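Local coordinates for N-acylethanolamine-hydrolyzing acid amidase subunit beta (Caenorhabditis elegans, PDB 6DY3), which probably hydrolyses bioactive fatty acid amides such as N-palmitoylethanolamine to ethanolamine and free fatty acid, as the beta subunit of an autocleaved lysosomal heterodimer, at residues Q12-R17 and F211-P217; F95-V99 and F113-F119. One frame throughout, in Å; residues are numbered along the deposited sequence.

The beta subunit belongs to the Ntn (N-terminal nucleophile) hydrolases and carries the likely nucleophile as its first residue. From there the chain passes through strand 2-7 into strand 13-20. Interaction 1 pairs this strand with strand 209-215, so it closes a loop of nearly 200 residues and joins the N-terminal and C-terminal parts of the chain within one antiparallel sheet. Interaction 2 is nested inside that loop. It closes a short one, where helix 92-102 meets the segment that leads from helix 106-113 to strand 122-127 of the second sheet. The two contacts lie on opposite sides of the chain's centre, with centres 21 Å apart, and do not touch.

Interaction 1 (Q12-R17 and F211-P217)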
loop_
_atom_site.group_PDB
_atom_site.type_symbol
_atom_site.label_atom_id
_atom_site.label_comp_id
_atom_site.label_asym_id
_atom_site.label_seq_id
_atom_site.Cartn_x
_atom_site.Cartn_y
_atom_site.Cartn_z
ATOM N N GLN B 12 -2.246 -20.265 -11.409
ATOM C CA GLN B 12 -1.342 -19.336 -10.752
ATOM C C GLN B 12 -2.007 -17.975 -10.605
ATOM O O GLN B 12 -2.684 -17.497 -11.520
ATOM C CB GLN B 12 -0.044 -19.212 -11.550
ATOM C CG GLN B 12 1.054 -18.463 -10.821
ATOM C CD GLN B 12 2.330 -18.367 -11.625
ATOM O OE1 GLN B 12 2.334 -17.840 -12.738
ATOM N NE2 GLN B 12 3.426 -18.864 -11.062
ATOM N N ILE B 13 -1.818 -17.359 -9.441
ATOM C CA ILE B 13 -2.439 -16.081 -9.103
ATOM C C ILE B 13 -1.347 -15.020 -9.056
ATOM O O ILE B 13 -0.371 -15.154 -8.308
ATOM C CB ILE B 13 -3.202 -16.166 -7.772
ATOM C CG1 ILE B 13 -4.287 -17.242 -7.880
ATOM C CG2 ILE B 13 -3.808 -14.810 -7.417
ATOM C CD1 ILE B 13 -5.145 -17.398 -6.655
ATOM N N ILE B 14 -1.519 -13.961 -9.849
ATOM C CA ILE B 14 -0.538 -12.890 -9.979
ATOM C C ILE B 14 -1.146 -11.595 -9.461
ATOM O O ILE B 14 -2.297 -11.269 -9.771
ATOM C CB ILE B 14 -0.065 -12.723 -11.439
ATOM C CG1 ILE B 14 0.580 -14.017 -11.943
ATOM C CG2 ILE B 14 0.917 -11.566 -11.562
ATOM C CD1 ILE B 14 -0.380 -14.958 -12.634
ATOM N N HIS B 15 -0.357 -10.847 -8.691
ATOM C CA HIS B 15 -0.793 -9.595 -8.084
ATOM C C HIS B 15 0.104 -8.479 -8.603
ATOM O O HIS B 15 1.301 -8.446 -8.295
ATOM C CB HIS B 15 -0.734 -9.679 -6.560
ATOM C CG HIS B 15 -1.361 -8.510 -5.865
ATOM N ND1 HIS B 15 -1.787 -8.566 -4.555
ATOM C CD2 HIS B 15 -1.646 -7.259 -6.297
ATOM C CE1 HIS B 15 -2.301 -7.399 -4.210
ATOM N NE2 HIS B 15 -2.228 -6.589 -5.250
ATOM N N GLY B 16 -0.474 -7.571 -9.384
ATOM C CA GLY B 16 0.244 -6.431 -9.922
ATOM C C GLY B 16 -0.236 -5.151 -9.264
ATOM O O GLY B 16 -1.418 -5.009 -8.946
ATOM N N ARG B 17 0.680 -4.204 -9.087
ATOM C CA ARG B 17 0.353 -2.991 -8.355
ATOM C C ARG B 17 1.199 -1.831 -8.855
ATOM O O ARG B 17 2.429 -1.910 -8.858
ATOM C CB ARG B 17 0.572 -3.194 -6.849
ATOM C CG ARG B 17 -0.232 -2.236 -5.982
ATOM C CD ARG B 17 0.547 -0.992 -5.628
ATOM N NE ARG B 17 -0.349 0.120 -5.337
ATOM C CZ ARG B 17 -0.887 0.376 -4.153
ATOM N NH1 ARG B 17 -0.618 -0.393 -3.114
ATOM N NH2 ARG B 17 -1.692 1.419 -4.015
ATOM N N PHE B 211 6.255 3.567 -8.454
ATOM C CA PHE B 211 6.813 2.253 -8.721
ATOM C C PHE B 211 5.748 1.333 -9.290
ATOM O O PHE B 211 4.546 1.564 -9.152
ATOM C CB PHE B 211 7.428 1.612 -7.465
ATOM C CG PHE B 211 6.439 1.315 -6.365
ATOM C CD1 PHE B 211 5.580 0.232 -6.450
ATOM C CD2 PHE B 211 6.424 2.081 -5.214
ATOM C CE1 PHE B 211 4.695 -0.044 -5.437
ATOM C CE2 PHE B 211 5.543 1.799 -4.190
ATOM C CZ PHE B 211 4.681 0.737 -4.300
ATOM N N SER B 212 6.226 0.271 -9.927
ATOM C CA SER B 212 5.411 -0.847 -10.376
ATOM C C SER B 212 5.981 -2.109 -9.746
ATOM O O SER B 212 7.202 -2.270 -9.678
ATOM C CB SER B 212 5.419 -0.979 -11.904
ATOM O OG SER B 212 4.846 0.140 -12.548
ATOM N N THR B 213 5.103 -3.003 -9.286
ATOM C CA THR B 213 5.538 -4.218 -8.615
ATOM C C THR B 213 4.636 -5.377 -9.009
ATOM O O THR B 213 3.481 -5.195 -9.403
ATOM C CB THR B 213 5.549 -4.049 -7.084
ATOM O OG1 THR B 213 6.199 -5.170 -6.473
ATOM C CG2 THR B 213 4.143 -3.934 -6.541
ATOM N N VAL B 214 5.193 -6.580 -8.912
ATOM C CA VAL B 214 4.460 -7.813 -9.153
ATOM C C VAL B 214 4.726 -8.748 -7.985
ATOM O O VAL B 214 5.861 -8.856 -7.507
ATOM C CB VAL B 214 4.861 -8.479 -10.487
ATOM C CG1 VAL B 214 4.070 -9.765 -10.701
ATOM C CG2 VAL B 214 4.660 -7.520 -11.661
ATOM N N MET B 215 3.680 -9.427 -7.533
ATOM C CA MET B 215 3.771 -10.368 -6.427
ATOM C C MET B 215 3.054 -11.646 -6.822
ATOM O O MET B 215 1.926 -11.600 -7.323
ATOM C CB MET B 215 3.159 -9.790 -5.150
ATOM C CG MET B 215 3.957 -8.649 -4.544
ATOM S SD MET B 215 3.164 -7.963 -3.076
ATOM C CE MET B 215 1.712 -7.194 -3.793
ATOM N N VAL B 216 3.723 -12.777 -6.629
ATOM C CA VAL B 216 3.118 -14.088 -6.834
ATOM C C VAL B 216 3.298 -14.872 -5.541
ATOM O O VAL B 216 4.282 -15.610 -5.402
ATOM C CB VAL B 216 3.745 -14.822 -8.027
ATOM C CG1 VAL B 216 2.895 -16.028 -8.403
ATOM C CG2 VAL B 216 3.925 -13.878 -9.215
ATOM N N PRO B 217 2.402 -14.736 -4.565
ATOM C CA PRO B 217 2.621 -15.419 -3.280
ATOM C C PRO B 217 2.679 -16.931 -3.395
ATOM O O PRO B 217 3.294 -17.577 -2.539
ATOM C CB PRO B 217 1.427 -14.959 -2.432
ATOM C CG PRO B 217 0.395 -14.537 -3.415
ATOM C CD PRO B 217 1.141 -13.975 -4.578
#
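Strands 13-17 and 211-215 run antiparallel, with axes 4.7 Å apart at closest approach and 164° between their directions. H15 with M215 and R17 with T213 are hydrogen-bonded pairs; G16 with V214 is the non-hydrogen-bonded pair between them. Four hydrogen bonds result: H15 N to M215 O (2.8 Å), M215 N to H15 O (2.7 Å), R17 N to T213 O (3.0 Å) and T213 N to R17 O (2.9 Å). G16 sits at the closest pairing, with its CA 4.5 Å from V214 CA.

H15, R17, T213 and M215 project from one face of the sheet. The M215 methyl lies over a face of the H15 imidazole, a CH-pi contact with CE 3.9 Å from the ring centroid. H15 ND1 is hydrogen-bonded to S65 OG and NE2 to S67 OG, both on strand 64-70 in the other sheet. R17 CB meets T213 CG2 at 3.7 Å, and the F211 ring borders R17, with CE1 4.3 Å from R17 CD. On the other face, I14 CG2 packs on V214 CG1 at 3.7 Å. Past the strand end, V216 CG1 reaches I13 O (3.4 Å) and Q12 CG (3.9 Å).

The face with H15 and R17 is turned to the second sheet, consistent with the layered Ntn-hydrolase fold. R17 is probably important for activity. Its backbone N and O are both hydrogen-bonded to T213, consistent with a defined position. R17 NH2 is hydrogen-bonded to L68 O of the opposing sheet, and the R17 side chain lies beside C1, the likely nucleophile.

Interaction 2 (F95-V99 and F113-F119); sequences FIRDV and FSRTHLF
This is an aromatic cluster of F95, H117 and F119, extended by F113, between a helix and an irregular segment of the Ntn-hydrolase fold. Residues 95-99 form a helical turn (phi/psi near -63/-42; V99 N to F95 O 3.0 Å). R115 to F119 have no regular structure. The backbones stay apart: the nearest CA pair, V99 and F113, is 8.1 Å apart.

F95 (chi1 t, chi2 95°) points toward 113-119. F119 (chi1 t, chi2 84°) turns its ring edge to the F95 face: a T-shaped pair, centroids 5.2 Å apart, planes at 66°. H117 (chi1 p, chi2 46°) meets F95 obliquely, centroids 5.6 Å apart. F113 (chi1 m, chi2 -44°) places CD1 at the F95 ring edge, 3.8 Å from CE2. I96 (m, m) brings CD1 to 3.5 Å from F113 CE1.

Apolar and aromatic contacts dominate; H117 and R115 bring the polar atoms. The contact joins helix 92-102 to the approach to strand 122-127, with I96 and F113 resting on V66 of strand 64-70. The exposed, poorly ordered R115 sets NH2 3.6 Å from F95 CZ. Deeper in, V99 (chi1 t) has CG1 3.5 Å from F113 CZ.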
loop_
_atom_site.group_PDB
_atom_site.type_symbol
_atom_site.label_atom_id
_atom_site.label_comp_id
_atom_site.label_asym_id
_atom_site.label_seq_id
_atom_site.Cartn_x
_atom_site.Cartn_y
_atom_site.Cartn_z
ATOM N N PHE B 95 -2.650 -1.276 10.443
ATOM C CA PHE B 95 -3.614 -2.366 10.423
ATOM C C PHE B 95 -3.208 -3.414 9.397
ATOM O O PHE B 95 -3.249 -4.617 9.679
ATOM C CB PHE B 95 -5.012 -1.820 10.122
ATOM C CG PHE B 95 -6.101 -2.854 10.196
ATOM C CD1 PHE B 95 -6.827 -3.013 11.357
ATOM C CD2 PHE B 95 -6.397 -3.659 9.116
ATOM C CE1 PHE B 95 -7.826 -3.956 11.441
ATOM C CE2 PHE B 95 -7.392 -4.603 9.195
ATOM C CZ PHE B 95 -8.108 -4.753 10.359
ATOM N N ILE B 96 -2.796 -2.970 8.204
ATOM C CA ILE B 96 -2.345 -3.894 7.163
ATOM C C ILE B 96 -1.144 -4.695 7.651
ATOM O O ILE B 96 -1.087 -5.921 7.496
ATOM C CB ILE B 96 -2.012 -3.133 5.865
ATOM C CG1 ILE B 96 -3.195 -2.260 5.407
ATOM C CG2 ILE B 96 -1.593 -4.108 4.762
ATOM C CD1 ILE B 96 -4.432 -3.037 5.008
ATOM N N ARG B 97 -0.154 -4.010 8.227
ATOM C CA ARG B 97 1.037 -4.705 8.704
ATOM C C ARG B 97 0.680 -5.709 9.787
ATOM O O ARG B 97 1.243 -6.807 9.837
ATOM C CB ARG B 97 2.062 -3.697 9.219
ATOM C CG ARG B 97 3.320 -4.329 9.781
ATOM C CD ARG B 97 4.288 -3.273 10.267
ATOM N NE ARG B 97 5.354 -3.838 11.091
ATOM C CZ ARG B 97 6.282 -3.113 11.711
ATOM N NH1 ARG B 97 6.276 -1.788 11.606
ATOM N NH2 ARG B 97 7.215 -3.715 12.444
ATOM N N ASP B 98 -0.256 -5.350 10.665
ATOM C CA ASP B 98 -0.670 -6.263 11.723
ATOM C C ASP B 98 -1.319 -7.512 11.146
ATOM O O ASP B 98 -1.161 -8.611 11.687
ATOM C CB ASP B 98 -1.626 -5.549 12.677
ATOM C CG ASP B 98 -2.074 -6.430 13.824
ATOM O OD1 ASP B 98 -1.298 -6.591 14.792
ATOM O OD2 ASP B 98 -3.206 -6.955 13.760
ATOM N N VAL B 99 -2.070 -7.364 10.055
ATOM C CA VAL B 99 -2.665 -8.531 9.412
ATOM C C VAL B 99 -1.580 -9.417 8.812
ATOM O O VAL B 99 -1.627 -10.648 8.934
ATOM C CB VAL B 99 -3.693 -8.092 8.351
ATOM C CG1 VAL B 99 -4.192 -9.291 7.538
ATOM C CG2 VAL B 99 -4.860 -7.381 9.009
ATOM N N PHE B 113 -9.686 -8.204 7.014
ATOM C CA PHE B 113 -9.944 -6.989 6.252
ATOM C C PHE B 113 -11.432 -6.717 6.066
ATOM O O PHE B 113 -11.792 -5.603 5.672
ATOM C CB PHE B 113 -9.270 -7.073 4.873
ATOM C CG PHE B 113 -7.757 -7.064 4.915
ATOM C CD1 PHE B 113 -7.069 -6.186 5.735
ATOM C CD2 PHE B 113 -7.026 -7.940 4.128
ATOM C CE1 PHE B 113 -5.689 -6.180 5.769
ATOM C CE2 PHE B 113 -5.643 -7.937 4.162
ATOM C CZ PHE B 113 -4.978 -7.053 4.983
ATOM N N SER B 114 -12.298 -7.699 6.321
ATOM C CA SER B 114 -13.735 -7.561 6.110
ATOM C C SER B 114 -14.518 -7.271 7.384
ATOM O O SER B 114 -15.745 -7.152 7.321
ATOM C CB SER B 114 -14.292 -8.833 5.467
ATOM O OG SER B 114 -13.594 -9.137 4.276
ATOM N N ARG B 115 -13.858 -7.166 8.535
ATOM C CA ARG B 115 -14.583 -6.967 9.782
ATOM C C ARG B 115 -15.346 -5.648 9.756
ATOM O O ARG B 115 -14.858 -4.636 9.248
ATOM C CB ARG B 115 -13.621 -6.993 10.969
ATOM C CG ARG B 115 -13.157 -8.382 11.362
ATOM C CD ARG B 115 -12.514 -8.366 12.746
ATOM N NE ARG B 115 -11.280 -7.575 12.772
ATOM C CZ ARG B 115 -10.046 -8.083 12.795
ATOM N NH1 ARG B 115 -9.842 -9.400 12.810
ATOM N NH2 ARG B 115 -8.999 -7.265 12.812
ATOM N N THR B 116 -16.554 -5.666 10.315
ATOM C CA THR B 116 -17.387 -4.469 10.395
ATOM C C THR B 116 -16.861 -3.599 11.525
ATOM O O THR B 116 -17.148 -3.839 12.699
ATOM C CB THR B 116 -18.850 -4.830 10.627
ATOM O OG1 THR B 116 -19.331 -5.627 9.541
ATOM C CG2 THR B 116 -19.696 -3.566 10.731
ATOM N N HIS B 117 -16.074 -2.590 11.169
ATOM C CA HIS B 117 -15.594 -1.609 12.129
ATOM C C HIS B 117 -15.141 -0.387 11.350
ATOM O O HIS B 117 -14.977 -0.439 10.130
ATOM C CB HIS B 117 -14.464 -2.174 13.000
ATOM C CG HIS B 117 -13.380 -2.855 12.224
ATOM N ND1 HIS B 117 -12.819 -2.313 11.089
ATOM C CD2 HIS B 117 -12.760 -4.041 12.419
ATOM C CE1 HIS B 117 -11.896 -3.133 10.621
ATOM N NE2 HIS B 117 -11.841 -4.190 11.409
ATOM N N LEU B 118 -14.956 0.719 12.066
ATOM C CA LEU B 118 -14.500 1.945 11.422
ATOM C C LEU B 118 -13.203 1.689 10.668
ATOM O O LEU B 118 -12.215 1.221 11.241
ATOM C CB LEU B 118 -14.309 3.058 12.455
ATOM C CG LEU B 118 -15.562 3.819 12.901
ATOM C CD1 LEU B 118 -15.193 4.820 13.975
ATOM C CD2 LEU B 118 -16.254 4.525 11.739
ATOM N N PHE B 119 -13.213 1.991 9.374
ATOM C CA PHE B 119 -12.018 1.859 8.560
ATOM C C PHE B 119 -12.092 2.872 7.431
ATOM O O PHE B 119 -13.162 3.103 6.861
ATOM C CB PHE B 119 -11.867 0.445 8.002
ATOM C CG PHE B 119 -10.477 0.124 7.562
ATOM C CD1 PHE B 119 -9.536 -0.321 8.477
ATOM C CD2 PHE B 119 -10.103 0.277 6.236
ATOM C CE1 PHE B 119 -8.245 -0.612 8.075
ATOM C CE2 PHE B 119 -8.811 -0.010 5.820
ATOM C CZ PHE B 119 -7.880 -0.455 6.737
#